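Local atomic coordinates of sulfur carrier protein ThiS adenylyltransferase (Escherichia coli, PDB entry 1ZUD), a protein that catalyses the ATP-dependent adenylation of the C-terminal glycine carboxylate of the sulfur carrier protein ThiS in thiamin biosynthesis. Residues C169-W174 against G239-G244; A141-L146 against L161-E166. All blocks are in the same frame, centred on the assembly; numbering follows the deposited sequence. Where two conformers were deposited one is given.

Contact 1. Residues C169-W174 against G239-G244; sequences CYRCLW and GCPVCG. With ZN (zinc ion), chain H.
In residues 169-174 the backbone starts at Cys169, an N-cap residue, and enters the short helix 170-173, whereas 239-244 is an irregular turn; no hydrogen bond crosses between them, and the CA atoms of Cys172 and Cys240 approach to 5.7 Å. Zinc joins the two in a four-cysteine site built from a pair of CxxC motifs, the second a CPxCG turn of zinc-knuckle type. SG of Cys169, Cys172, Cys240 and Cys243 surrounds the ion at 2.2 to 2.4 Å. The torsions differ to suit: Cys169 and Cys243 hold SG between backbone N and carbonyl carbon, Cys172 turns its sulfur beside its own N, and Cys240 extends SG anti to N (chi1 -177°). Backbone N-H groups grip two of the sulfurs from within their own turns and would probably disperse some thiolate charge. Two converge on Cys240 SG, one from Val242 N at 3.4 Å and a nearly straight one (172°) from Cys243 N, while Cys169 N donates to Cys172 SG. Gly244 fits the turn because a CB there would clash with Cys240 O. Outside the metal, Arg171 makes the main side-chain contact. With CG anti to N and the chain bent at chi2 (77°), its CG comes to 3.6 Å from Cys240 SG, and Val242 CG2 meets Arg171 CB. Tyr170 and Trp174 lean instead on Val62 of the ThiS chain. The guanidinium crosses Pro241 at about a right angle, offering one flat face to the ring, with Pro241 CD 3.4 Å above the plane of the Arg171 guanidinium, over its centre.

Contact 2. Residues A141-L146 against L161-E166; sequences ALNTPL and LTPPWE. With NA (sodium ion), chain J.
Thr144 holds OG1 anti to its carbonyl carbon (chi1 -61°), facing the sodium ion, while Trp165 turns CG beside its own N (chi1 -41°), which lays the far edge of the indole against the backbone of Thr144 and the side chain of Asn143. Beside them the open ends of the hairpin strands 146-152 and 155-161 come together in the Rossmann-like ThiF fold. Leu146 and Leu161 form an antiparallel hydrogen-bonded pair, with Leu146 N to Leu161 O and Leu161 N to Leu146 O both 2.8 Å; their side chains share one face of the sheet. Beyond the pair, Pro145, which has no N-H to offer, presents its CA-H to Leu161 O, and its ring crosses that of Pro163 at about a right angle. Asn143, the C-prime residue of a Schellman motif closing helix 129-141, takes up a positive phi that asparagine tolerates well. Pro163 CG rests against Asn143 O at 3.5 Å. The cis peptide before Pro164 shapes a type VI turn, closed by Trp165 N to Thr162 O, and this returns the indole beneath Pro163, whose CA lies 3.6 Å above the Trp165 ring plane. Thr144 OG1 binds sodium at 2.4 Å; two waters and the carbonyls of Val116, Ala117 and Ala119 complete the site. The same hydroxyl donates to Leu142 O from above the carbonyl plane. An alanine here would remove the hydroxyl and would probably weaken sodium binding and the hold on Leu142 O. Thr144 O lies at the indole edge, in the ring plane, 3.4 Å from Trp165 CH2, while the buried Trp165 NE1 stays 3.7 Å from Asn143 OD1, without a hydrogen bond.

The centres of the two contacts lie 12 Å apart, on the same side of the chain's centre. Along the chain they come in series: contact 2 closes with 161-166, and 169-174 then opens contact 1, whose partner, 239-244, follows strand 228-233. Both border helix 129-141 and the strand 155-161. Leu161 joins them directly, its CD1 packing 3.6 Å from Tyr170 N, and the Trp165 side chain reaches within about 5 Å of those of Cys169 and Cys243. The Trp165 side of contact 2 thus adjoins the zinc site, with the sodium on its far side, and the zinc ties the C-terminal tail to a region that also contacts ThiS.

Contact 1. Residues C169-W174 against G239-G244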
loop_
_atom_site.group_PDB
_atom_site.type_symbol
_atom_site.label_atom_id
_atom_site.label_comp_id
_atom_site.label_asym_id
_atom_site.label_seq_id
_atom_site.Cartn_x
_atom_site.Cartn_y
_atom_site.Cartn_z
ATOM N N CYS C 169 7.127 -16.731 -15.473
ATOM C CA CYS C 169 7.591 -16.753 -14.091
ATOM C C CYS C 169 8.524 -15.548 -13.891
ATOM O O CYS C 169 8.625 -14.638 -14.782
ATOM C CB CYS C 169 8.326 -18.120 -13.846
ATOM S SG CYS C 169 9.922 -18.205 -14.653
ATOM N N TYR C 170 9.225 -15.514 -12.766
ATOM C CA TYR C 170 10.071 -14.319 -12.484
ATOM C C TYR C 170 11.218 -14.231 -13.497
ATOM O O TYR C 170 11.631 -13.138 -13.937
ATOM C CB TYR C 170 10.664 -14.412 -11.071
ATOM C CG TYR C 170 11.475 -13.197 -10.616
ATOM C CD1 TYR C 170 10.862 -12.110 -9.986
ATOM C CD2 TYR C 170 12.860 -13.192 -10.738
ATOM C CE1 TYR C 170 11.630 -11.038 -9.463
ATOM C CE2 TYR C 170 13.613 -12.163 -10.238
ATOM C CZ TYR C 170 12.998 -11.091 -9.598
ATOM O OH TYR C 170 13.810 -10.112 -9.098
ATOM N N ARG C 171 11.717 -15.407 -13.873
ATOM C CA ARG C 171 12.807 -15.509 -14.841
ATOM C C ARG C 171 12.356 -15.145 -16.268
ATOM O O ARG C 171 13.197 -14.777 -17.079
ATOM C CB ARG C 171 13.421 -16.928 -14.793
ATOM C CG ARG C 171 14.408 -17.276 -15.923
ATOM C CD ARG C 171 15.764 -16.660 -15.749
ATOM N NE ARG C 171 16.652 -16.978 -16.877
ATOM C CZ ARG C 171 16.475 -16.559 -18.133
ATOM N NH1 ARG C 171 15.431 -15.793 -18.494
ATOM N NH2 ARG C 171 17.372 -16.880 -19.049
ATOM N N CYS C 172 11.070 -15.195 -16.585
ATOM C CA CYS C 172 10.642 -14.760 -17.946
ATOM C C CYS C 172 10.797 -13.248 -18.081
ATOM O O CYS C 172 11.077 -12.712 -19.157
ATOM C CB CYS C 172 9.166 -15.079 -18.250
ATOM S SG CYS C 172 8.748 -16.852 -18.379
ATOM N N LEU C 173 10.595 -12.547 -16.970
ATOM C CA LEU C 173 10.684 -11.090 -16.952
ATOM C C LEU C 173 12.108 -10.574 -16.761
ATOM O O LEU C 173 12.512 -9.594 -17.379
ATOM C CB LEU C 173 9.790 -10.561 -15.800
ATOM C CG LEU C 173 9.814 -9.063 -15.501
ATOM C CD1 LEU C 173 9.363 -8.311 -16.766
ATOM C CD2 LEU C 173 8.836 -8.746 -14.305
ATOM N N TRP C 174 12.825 -11.192 -15.815
ATOM C CA TRP C 174 14.183 -10.830 -15.458
ATOM C C TRP C 174 15.145 -11.984 -15.741
ATOM O O TRP C 174 15.230 -12.978 -14.971
ATOM C CB TRP C 174 14.273 -10.494 -13.941
ATOM C CG TRP C 174 13.336 -9.367 -13.522
ATOM C CD1 TRP C 174 12.332 -9.449 -12.596
ATOM C CD2 TRP C 174 13.307 -8.019 -14.030
ATOM N NE1 TRP C 174 11.683 -8.239 -12.499
ATOM C CE2 TRP C 174 12.257 -7.343 -13.360
ATOM C CE3 TRP C 174 14.074 -7.312 -14.978
ATOM C CZ2 TRP C 174 11.941 -6.001 -13.607
ATOM C CZ3 TRP C 174 13.769 -5.968 -15.225
ATOM C CH2 TRP C 174 12.710 -5.328 -14.541
ATOM N N GLY C 239 11.869 -19.193 -24.493
ATOM C CA GLY C 239 13.065 -19.896 -24.084
ATOM C C GLY C 239 13.323 -19.857 -22.576
ATOM O O GLY C 239 14.451 -20.119 -22.147
ATOM N N CYS C 240 12.322 -19.555 -21.747
ATOM C CA CYS C 240 12.604 -19.528 -20.289
ATOM C C CYS C 240 13.152 -20.865 -19.778
ATOM O O CYS C 240 12.510 -21.888 -19.892
ATOM C CB CYS C 240 11.337 -19.177 -19.471
ATOM S SG CYS C 240 11.750 -19.061 -17.675
ATOM N N PRO C 241 14.346 -20.864 -19.178
ATOM C CA PRO C 241 14.910 -22.130 -18.669
ATOM C C PRO C 241 14.228 -22.703 -17.427
ATOM O O PRO C 241 14.506 -23.815 -17.037
ATOM C CB PRO C 241 16.366 -21.789 -18.398
ATOM C CG PRO C 241 16.299 -20.297 -18.057
ATOM C CD PRO C 241 15.291 -19.740 -19.038
ATOM N N VAL C 242 13.319 -21.945 -16.823
ATOM C CA VAL C 242 12.615 -22.403 -15.633
ATOM C C VAL C 242 11.224 -22.934 -15.934
ATOM O O VAL C 242 10.888 -24.046 -15.563
ATOM C CB VAL C 242 12.470 -21.238 -14.545
ATOM C CG1 VAL C 242 11.560 -21.702 -13.380
ATOM C CG2 VAL C 242 13.817 -20.869 -13.998
ATOM N N CYS C 243 10.387 -22.160 -16.607
ATOM C CA CYS C 243 9.025 -22.619 -16.849
ATOM C C CYS C 243 8.857 -22.986 -18.333
ATOM O O CYS C 243 7.761 -23.307 -18.764
ATOM C CB CYS C 243 7.995 -21.510 -16.494
ATOM S SG CYS C 243 7.998 -20.060 -17.639
ATOM N N GLY C 244 9.955 -22.896 -19.071
ATOM C CA GLY C 244 9.952 -23.180 -20.493
ATOM C C GLY C 244 9.471 -24.582 -20.789
ATOM O O GLY C 244 9.129 -24.879 -21.935
HETATM ZN ZN ZN H . 9.688 -18.448 -17.015
#

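Contact 2. Residues A141-L146 against L161-E166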
loop_
_atom_site.group_PDB
_atom_site.type_symbol
_atom_site.label_atom_id
_atom_site.label_comp_id
_atom_site.label_asym_id
_atom_site.label_seq_id
_atom_site.Cartn_x
_atom_site.Cartn_y
_atom_site.Cartn_z
ATOM N N ALA C 141 9.183 -25.435 -10.035
ATOM C CA ALA C 141 9.426 -26.889 -10.027
ATOM C C ALA C 141 8.491 -27.608 -9.074
ATOM O O ALA C 141 8.150 -28.777 -9.282
ATOM C CB ALA C 141 10.929 -27.213 -9.647
ATOM N N LEU C 142 8.070 -26.919 -8.014
ATOM C CA LEU C 142 7.202 -27.556 -7.034
ATOM C C LEU C 142 5.790 -27.061 -7.189
ATOM O O LEU C 142 4.948 -27.287 -6.316
ATOM C CB LEU C 142 7.729 -27.286 -5.611
ATOM C CG LEU C 142 8.654 -28.264 -4.831
ATOM C CD1 LEU C 142 9.062 -29.499 -5.644
ATOM C CD2 LEU C 142 9.874 -27.529 -4.319
ATOM N N ASN C 143 5.511 -26.360 -8.291
ATOM C CA ASN C 143 4.130 -25.927 -8.532
ATOM C C ASN C 143 3.475 -25.160 -7.359
ATOM O O ASN C 143 2.315 -25.408 -7.016
ATOM C CB ASN C 143 3.322 -27.176 -8.799
ATOM C CG ASN C 143 2.539 -27.073 -10.048
ATOM O OD1 ASN C 143 3.024 -26.519 -11.040
ATOM N ND2 ASN C 143 1.313 -27.587 -10.022
ATOM N N THR C 144 4.212 -24.231 -6.745
ATOM C CA THR C 144 3.695 -23.491 -5.579
ATOM C C THR C 144 3.624 -22.011 -5.974
ATOM O O THR C 144 4.588 -21.476 -6.508
ATOM C CB THR C 144 4.673 -23.687 -4.373
ATOM O OG1 THR C 144 4.725 -25.097 -4.048
ATOM C CG2 THR C 144 4.253 -22.856 -3.132
ATOM N N PRO C 145 2.459 -21.363 -5.764
ATOM C CA PRO C 145 2.263 -19.955 -6.088
ATOM C C PRO C 145 3.330 -19.108 -5.412
ATOM O O PRO C 145 3.729 -19.378 -4.266
ATOM C CB PRO C 145 0.860 -19.641 -5.526
ATOM C CG PRO C 145 0.192 -20.946 -5.394
ATOM C CD PRO C 145 1.247 -21.986 -5.172
ATOM N N LEU C 146 3.767 -18.066 -6.098
ATOM C CA LEU C 146 4.798 -17.182 -5.575
ATOM C C LEU C 146 4.336 -15.703 -5.657
ATOM O O LEU C 146 3.908 -15.209 -6.716
ATOM C CB LEU C 146 6.141 -17.398 -6.359
ATOM C CG LEU C 146 7.295 -16.404 -6.102
ATOM C CD1 LEU C 146 7.734 -16.477 -4.644
ATOM C CD2 LEU C 146 8.484 -16.700 -6.994
ATOM N N LEU C 161 2.549 -14.817 -9.125
ATOM C CA LEU C 161 2.814 -15.828 -10.169
ATOM C C LEU C 161 2.268 -17.147 -9.683
ATOM O O LEU C 161 2.632 -17.662 -8.596
ATOM C CB LEU C 161 4.307 -15.952 -10.424
ATOM C CG LEU C 161 5.079 -14.681 -10.597
ATOM C CD1 LEU C 161 6.578 -14.964 -10.401
ATOM C CD2 LEU C 161 4.784 -14.127 -11.943
ATOM N N THR C 162 1.334 -17.691 -10.448
ATOM C CA THR C 162 0.718 -18.957 -10.020
ATOM C C THR C 162 0.754 -20.015 -11.122
ATOM O O THR C 162 0.814 -19.667 -12.289
ATOM C CB THR C 162 -0.786 -18.766 -9.667
ATOM O OG1 THR C 162 -1.495 -18.324 -10.841
ATOM C CG2 THR C 162 -0.955 -17.682 -8.580
ATOM N N PRO C 163 0.775 -21.306 -10.746
ATOM C CA PRO C 163 0.773 -22.439 -11.711
ATOM C C PRO C 163 -0.599 -22.264 -12.410
ATOM O O PRO C 163 -1.545 -21.821 -11.772
ATOM C CB PRO C 163 0.712 -23.690 -10.811
ATOM C CG PRO C 163 1.275 -23.265 -9.532
ATOM C CD PRO C 163 0.917 -21.769 -9.353
ATOM N N PRO C 164 -0.765 -22.690 -13.680
ATOM C CA PRO C 164 0.192 -23.343 -14.567
ATOM C C PRO C 164 1.123 -22.379 -15.227
ATOM O O PRO C 164 1.618 -22.661 -16.320
ATOM C CB PRO C 164 -0.711 -24.087 -15.562
ATOM C CG PRO C 164 -1.743 -23.105 -15.831
ATOM C CD PRO C 164 -2.062 -22.525 -14.375
ATOM N N TRP C 165 1.319 -21.203 -14.603
ATOM C CA TRP C 165 2.298 -20.242 -15.131
ATOM C C TRP C 165 1.998 -19.721 -16.544
ATOM O O TRP C 165 2.914 -19.502 -17.356
ATOM C CB TRP C 165 3.715 -20.874 -15.116
ATOM C CG TRP C 165 4.018 -21.652 -13.907
ATOM C CD1 TRP C 165 4.019 -23.009 -13.777
ATOM C CD2 TRP C 165 4.257 -21.120 -12.586
ATOM N NE1 TRP C 165 4.233 -23.355 -12.449
ATOM C CE2 TRP C 165 4.380 -22.219 -11.704
ATOM C CE3 TRP C 165 4.367 -19.824 -12.071
ATOM C CZ2 TRP C 165 4.617 -22.064 -10.316
ATOM C CZ3 TRP C 165 4.604 -19.663 -10.680
ATOM C CH2 TRP C 165 4.726 -20.776 -9.834
ATOM N N GLU C 166 0.731 -19.473 -16.801
ATOM C CA GLU C 166 0.263 -18.971 -18.082
ATOM C C GLU C 166 1.005 -17.692 -18.537
ATOM O O GLU C 166 1.247 -17.464 -19.747
ATOM C CB GLU C 166 -1.244 -18.692 -17.967
ATOM C CG GLU C 166 -2.096 -19.940 -17.724
ATOM C CD GLU C 166 -3.575 -19.630 -17.461
ATOM O OE1 GLU C 166 -4.135 -18.728 -18.128
ATOM O OE2 GLU C 166 -4.184 -20.299 -16.596
HETATM NA NA NA J . 4.329 -26.077 -1.866
HETATM O O HOH W 1 4.754 -28.063 -3.367
HETATM O O HOH W 2 2.044 -26.732 -2.278
#